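Local coordinates for uncharacterized protein (Desulfitobacterium hafniense, PDB 3MJQ) that is of unknown function but forms the PAS domain of a larger regulatory protein, predicted to help control sporulation in response to nutritional stress, at residues 9-14 with 25-30; 83-88 with 102-107. The protein carries 1 engineered substitution. All blocks are in the same frame, centred on the assembly; numbering follows the deposited sequence.

How the contacts relate
From the N terminus, strand 11-16 runs into strand 21-24, and the chain then turns into helix 27-32. Contact 1 closes this short excursion, bringing residues 25-30 back against 9-14 with ten residues between them. Contact 2 opens only later, after the helices and strand 70-76, and closes the hairpin of strands 82-93 and 98-106. The two therefore follow in series, neither nesting nor crossing. Their centres lie about 10 Å apart, and they meet in the sheet, where strand 11-16 neighbours strand 98-106: Met11 O lies 2.6 Å from Ile104 N, a probable hydrogen bond. Together they tie the first helix to the C-terminal hairpin through strand 11-16.

Contact 1: residues 9-14 with 25-30; sequences EDMILI and NTAVPK
Asn25 grips the backbone at the start of strand 11-16, at Asp10 just before it and at Ile12 within it, using both ends of its side-chain amide where the PAS fold turns from its first two strands into helix 27-32. Asn25 ND2 donates to Asp10 O at 3.0 Å, with an N-H...O angle of 166° and the acceptor close to the amide plane. Asn25 OD1 accepts from Ile12 N at 3.2 Å; this bond is straight at the hydrogen, but the donor stands above the carbonyl plane. A carbonyl at one end and an N-H at the other hold the amide's rotation and support the modelled assignment of O and N. The side chain crosses that of Ile12 at about a right angle. A weak backbone bond from Asn25 N to Ile12 O adds a third link.

The packed part lies beside this clamp. Val28 CG2 touches Leu13 CD2 at 3.5 Å and Met11 CB at 4.0 Å, while the CG of selenomethionine Met11 passes 4.1 Å from Ala27 CB and its end leads away from the helix. Leu39 of helix 36-41 also packs on Val28, and Ile104 on Met11, so the apolar packing extends to helix 36-41 and strand 98-106.

Toward Glu9 the contact loosens. The side chains of Glu9 and Asp10 leave the backbone pointing away from 25-30, Glu9 is exposed, and Asp10 OD2 has a weak hydrogen bond to Trp90 NE1 of the second subunit. What touches here is backbone against methyl: Ala27 CB lies 3.5 Å from Glu9 O.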
loop_
_atom_site.group_PDB
_atom_site.type_symbol
_atom_site.label_atom_id
_atom_site.label_comp_id
_atom_site.label_asym_id
_atom_site.label_seq_id
_atom_site.Cartn_x
_atom_site.Cartn_y
_atom_site.Cartn_z
ATOM N N GLU A 9 -1.118 -1.160 -10.633
ATOM C CA GLU A 9 -1.506 -2.419 -11.254
ATOM C C GLU A 9 -1.991 -3.468 -10.248
ATOM O O GLU A 9 -2.786 -4.355 -10.580
ATOM C CB GLU A 9 -0.347 -2.994 -12.086
ATOM C CG GLU A 9 0.264 -2.048 -13.146
ATOM C CD GLU A 9 -0.736 -1.496 -14.172
ATOM O OE1 GLU A 9 -1.587 -0.658 -13.798
ATOM O OE2 GLU A 9 -0.666 -1.892 -15.362
ATOM N N ASP A 10 -1.509 -3.373 -9.017
ATOM C CA ASP A 10 -1.924 -4.314 -7.990
ATOM C C ASP A 10 -3.329 -4.009 -7.489
ATOM O O ASP A 10 -3.746 -2.853 -7.423
ATOM C CB ASP A 10 -0.950 -4.280 -6.818
ATOM C CG ASP A 10 0.323 -5.055 -7.091
ATOM O OD1 ASP A 10 0.667 -5.254 -8.277
ATOM O OD2 ASP A 10 0.989 -5.457 -6.112
HETATM N N MSE A 11 -4.046 -5.065 -7.119
HETATM C CA MSE A 11 -5.409 -4.952 -6.625
HETATM C C MSE A 11 -5.456 -4.328 -5.225
HETATM O O MSE A 11 -4.762 -4.759 -4.297
HETATM C CB MSE A 11 -6.082 -6.330 -6.615
HETATM C CG MSE A 11 -6.220 -7.004 -7.970
HETATM SE SE MSE A 11 -6.825 -8.849 -7.808
HETATM C CE MSE A 11 -5.101 -9.687 -7.390
ATOM N N ILE A 12 -6.276 -3.292 -5.096
ATOM C CA ILE A 12 -6.413 -2.603 -3.839
ATOM C C ILE A 12 -7.865 -2.583 -3.489
ATOM O O ILE A 12 -8.703 -2.210 -4.302
ATOM C CB ILE A 12 -5.931 -1.146 -3.911
ATOM C CG1 ILE A 12 -4.408 -1.094 -4.021
ATOM C CG2 ILE A 12 -6.400 -0.390 -2.668
ATOM C CD1 ILE A 12 -3.874 0.299 -4.246
ATOM N N LEU A 13 -8.146 -2.987 -2.260
ATOM C CA LEU A 13 -9.496 -3.026 -1.739
ATOM C C LEU A 13 -9.450 -2.425 -0.353
ATOM O O LEU A 13 -8.414 -2.449 0.311
ATOM C CB LEU A 13 -9.989 -4.472 -1.608
ATOM C CG LEU A 13 -9.996 -5.416 -2.812
ATOM C CD1 LEU A 13 -10.348 -6.822 -2.339
ATOM C CD2 LEU A 13 -11.008 -4.951 -3.865
ATOM N N ILE A 14 -10.571 -1.862 0.064
ATOM C CA ILE A 14 -10.687 -1.336 1.407
ATOM C C ILE A 14 -11.908 -2.119 1.877
ATOM O O ILE A 14 -12.954 -2.062 1.245
ATOM C CB ILE A 14 -10.965 0.190 1.429
ATOM C CG1 ILE A 14 -9.669 0.980 1.266
ATOM C CG2 ILE A 14 -11.542 0.589 2.766
ATOM C CD1 ILE A 14 -9.202 1.123 -0.130
ATOM N N ASN A 25 -10.228 -1.032 -6.988
ATOM C CA ASN A 25 -9.740 -0.358 -8.179
ATOM C C ASN A 25 -9.899 -1.192 -9.432
ATOM O O ASN A 25 -10.102 -2.400 -9.374
ATOM C CB ASN A 25 -8.271 0.046 -8.005
ATOM C CG ASN A 25 -7.343 -1.151 -7.781
ATOM O OD1 ASN A 25 -7.781 -2.296 -7.757
ATOM N ND2 ASN A 25 -6.056 -0.880 -7.618
ATOM N N THR A 26 -9.800 -0.522 -10.572
ATOM C CA THR A 26 -9.956 -1.166 -11.880
ATOM C C THR A 26 -9.277 -2.547 -11.931
ATOM O O THR A 26 -9.749 -3.475 -12.608
ATOM C CB THR A 26 -9.319 -0.281 -12.983
ATOM O OG1 THR A 26 -9.638 -0.769 -14.289
ATOM C CG2 THR A 26 -7.794 -0.252 -12.775
ATOM N N ALA A 27 -8.166 -2.657 -11.214
ATOM C CA ALA A 27 -7.363 -3.859 -11.157
ATOM C C ALA A 27 -8.157 -5.076 -10.718
ATOM O O ALA A 27 -7.953 -6.176 -11.238
ATOM C CB ALA A 27 -6.190 -3.620 -10.219
ATOM N N VAL A 28 -9.054 -4.882 -9.756
ATOM C CA VAL A 28 -9.852 -5.981 -9.250
ATOM C C VAL A 28 -10.802 -6.498 -10.329
ATOM O O VAL A 28 -10.732 -7.665 -10.719
ATOM C CB VAL A 28 -10.630 -5.545 -8.006
ATOM C CG1 VAL A 28 -11.213 -6.742 -7.323
ATOM C CG2 VAL A 28 -9.709 -4.827 -7.059
ATOM N N PRO A 29 -11.702 -5.639 -10.833
ATOM C CA PRO A 29 -12.615 -6.116 -11.876
ATOM C C PRO A 29 -11.829 -6.799 -12.977
ATOM O O PRO A 29 -12.098 -7.933 -13.360
ATOM C CB PRO A 29 -13.270 -4.834 -12.360
ATOM C CG PRO A 29 -13.371 -4.045 -11.099
ATOM C CD PRO A 29 -12.017 -4.244 -10.469
ATOM N N LYS A 30 -10.842 -6.073 -13.472
ATOM C CA LYS A 30 -9.975 -6.546 -14.526
ATOM C C LYS A 30 -9.443 -7.963 -14.279
ATOM O O LYS A 30 -9.683 -8.844 -15.092
ATOM C CB LYS A 30 -8.823 -5.552 -14.698
ATOM C CG LYS A 30 -7.869 -5.876 -15.827
ATOM C CD LYS A 30 -6.765 -4.834 -15.950
ATOM C CE LYS A 30 -7.240 -3.569 -16.643
ATOM N NZ LYS A 30 -8.427 -2.991 -15.990
#

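Contact 2: residues 83-88 with 102-107; sequences IPAKAR and AIIKDL
Lys86 and Lys105 face each other as an antiparallel hydrogen-bonded pair, with Lys86 N to Lys105 O at 3.0 Å and the return bond from Lys105 N to Lys86 O at 2.7 Å. Arg88 and Ile103 repeat this pairing, and Leu107 N, just beyond strand 98-106, adds a bond to Pro84 O. The strand axes run at 152°, which confirms the antiparallel sense. At the non-hydrogen-bonded pairs, CA-H...O contacts fill the intervals, as from Ala85 CA to Lys105 O at 3.2 Å.

Apolar contacts centre on Ile104, whose two branches part over the small alanines of the other strand. Ile104 CG2 meets Ala85 CB and Ile104 CG1 meets Ala87 CB, each at 3.6 Å; CG1 lies anti to the carbonyl carbon (chi1 -52°) and CG2 anti to the backbone N. At the exposed end, Leu107 lays CD1 against Lys86 CB at 3.8 Å, while its CB sits 4.2 Å from Pro84 CG.

Two of the charged groups have partners elsewhere. Lys86 and Lys105 carry extended chains on the face shared with Arg88 and Ile103, and Lys105 NZ forms a salt bridge with Glu69 OE1 of the second subunit. Trp90 of that subunit packs on both Arg88 and Ile103, which places this face at the dimer interface. On the alanine face, Asp106 OD2 makes a salt bridge with Lys31 NZ.

The pairing joins strands 82-93 and 98-106 as the C-terminal beta hairpin of the antiparallel five-stranded sheet characteristic of the PAS fold.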
loop_
_atom_site.group_PDB
_atom_site.type_symbol
_atom_site.label_atom_id
_atom_site.label_comp_id
_atom_site.label_asym_id
_atom_site.label_seq_id
_atom_site.Cartn_x
_atom_site.Cartn_y
_atom_site.Cartn_z
ATOM N N ILE A 83 -6.738 -17.934 -8.395
ATOM C CA ILE A 83 -5.393 -17.451 -8.684
ATOM C C ILE A 83 -4.665 -17.220 -7.364
ATOM O O ILE A 83 -5.247 -16.705 -6.410
ATOM C CB ILE A 83 -5.428 -16.117 -9.457
ATOM C CG1 ILE A 83 -6.395 -15.157 -8.770
ATOM C CG2 ILE A 83 -5.807 -16.358 -10.895
ATOM C CD1 ILE A 83 -6.638 -13.889 -9.524
ATOM N N PRO A 84 -3.384 -17.623 -7.284
ATOM C CA PRO A 84 -2.590 -17.446 -6.072
ATOM C C PRO A 84 -2.254 -15.967 -5.898
ATOM O O PRO A 84 -1.865 -15.279 -6.843
ATOM C CB PRO A 84 -1.361 -18.296 -6.350
ATOM C CG PRO A 84 -1.182 -18.118 -7.788
ATOM C CD PRO A 84 -2.576 -18.274 -8.328
ATOM N N ALA A 85 -2.419 -15.469 -4.684
ATOM C CA ALA A 85 -2.133 -14.076 -4.434
ATOM C C ALA A 85 -1.510 -13.942 -3.075
ATOM O O ALA A 85 -1.515 -14.889 -2.271
ATOM C CB ALA A 85 -3.411 -13.259 -4.487
ATOM N N LYS A 86 -0.941 -12.762 -2.855
ATOM C CA LYS A 86 -0.342 -12.406 -1.593
ATOM C C LYS A 86 -0.927 -11.034 -1.296
ATOM O O LYS A 86 -0.880 -10.119 -2.125
ATOM C CB LYS A 86 1.187 -12.338 -1.670
ATOM C CG LYS A 86 1.812 -12.062 -0.299
ATOM C CD LYS A 86 3.322 -12.229 -0.286
ATOM C CE LYS A 86 3.863 -12.178 1.148
ATOM N NZ LYS A 86 5.357 -12.288 1.229
ATOM N N ALA A 87 -1.513 -10.906 -0.117
ATOM C CA ALA A 87 -2.115 -9.647 0.248
ATOM C C ALA A 87 -1.430 -9.027 1.444
ATOM O O ALA A 87 -1.154 -9.703 2.425
ATOM C CB ALA A 87 -3.583 -9.857 0.542
ATOM N N ARG A 88 -1.129 -7.740 1.344
ATOM C CA ARG A 88 -0.534 -7.004 2.443
ATOM C C ARG A 88 -1.659 -6.100 2.939
ATOM O O ARG A 88 -2.365 -5.456 2.131
ATOM C CB ARG A 88 0.660 -6.185 1.952
ATOM C CG ARG A 88 1.824 -7.079 1.556
ATOM C CD ARG A 88 2.851 -6.403 0.659
ATOM N NE ARG A 88 3.651 -7.390 -0.071
ATOM C CZ ARG A 88 4.487 -8.251 0.503
ATOM N NH1 ARG A 88 4.643 -8.246 1.824
ATOM N NH2 ARG A 88 5.151 -9.128 -0.246
ATOM N N ALA A 102 -6.061 -3.098 1.838
ATOM C CA ALA A 102 -5.304 -4.189 1.261
ATOM C C ALA A 102 -4.791 -3.977 -0.149
ATOM O O ALA A 102 -5.516 -3.523 -1.045
ATOM C CB ALA A 102 -6.143 -5.456 1.299
ATOM N N ILE A 103 -3.523 -4.331 -0.327
ATOM C CA ILE A 103 -2.876 -4.253 -1.621
ATOM C C ILE A 103 -2.510 -5.713 -1.894
ATOM O O ILE A 103 -1.773 -6.345 -1.126
ATOM C CB ILE A 103 -1.631 -3.337 -1.576
ATOM C CG1 ILE A 103 -2.020 -1.999 -0.908
ATOM C CG2 ILE A 103 -1.086 -3.117 -3.001
ATOM C CD1 ILE A 103 -0.918 -0.947 -0.850
ATOM N N ILE A 104 -3.063 -6.242 -2.981
ATOM C CA ILE A 104 -2.870 -7.631 -3.347
ATOM C C ILE A 104 -2.057 -7.895 -4.605
ATOM O O ILE A 104 -2.373 -7.372 -5.677
ATOM C CB ILE A 104 -4.228 -8.281 -3.497
ATOM C CG1 ILE A 104 -5.020 -8.003 -2.220
ATOM C CG2 ILE A 104 -4.085 -9.783 -3.740
ATOM C CD1 ILE A 104 -6.493 -8.197 -2.376
ATOM N N LYS A 105 -1.017 -8.727 -4.460
ATOM C CA LYS A 105 -0.136 -9.110 -5.569
ATOM C C LYS A 105 -0.523 -10.459 -6.186
ATOM O O LYS A 105 -0.572 -11.489 -5.501
ATOM C CB LYS A 105 1.326 -9.176 -5.109
ATOM C CG LYS A 105 2.300 -9.552 -6.224
ATOM C CD LYS A 105 3.749 -9.564 -5.760
ATOM C CE LYS A 105 4.660 -10.037 -6.874
ATOM N NZ LYS A 105 6.005 -10.354 -6.356
ATOM N N ASP A 106 -0.815 -10.448 -7.481
ATOM C CA ASP A 106 -1.158 -11.675 -8.174
ATOM C C ASP A 106 0.133 -12.488 -8.277
ATOM O O ASP A 106 1.091 -12.057 -8.914
ATOM C CB ASP A 106 -1.687 -11.349 -9.563
ATOM C CG ASP A 106 -1.896 -12.579 -10.401
ATOM O OD1 ASP A 106 -1.529 -13.678 -9.939
ATOM O OD2 ASP A 106 -2.420 -12.443 -11.525
ATOM N N LEU A 107 0.168 -13.653 -7.639
ATOM C CA LEU A 107 1.365 -14.483 -7.688
ATOM C C LEU A 107 1.329 -15.485 -8.826
ATOM O O LEU A 107 1.770 -16.614 -8.652
ATOM C CB LEU A 107 1.543 -15.248 -6.383
ATOM C CG LEU A 107 1.600 -14.417 -5.108
ATOM C CD1 LEU A 107 1.969 -15.319 -3.950
ATOM C CD2 LEU A 107 2.607 -13.305 -5.256
#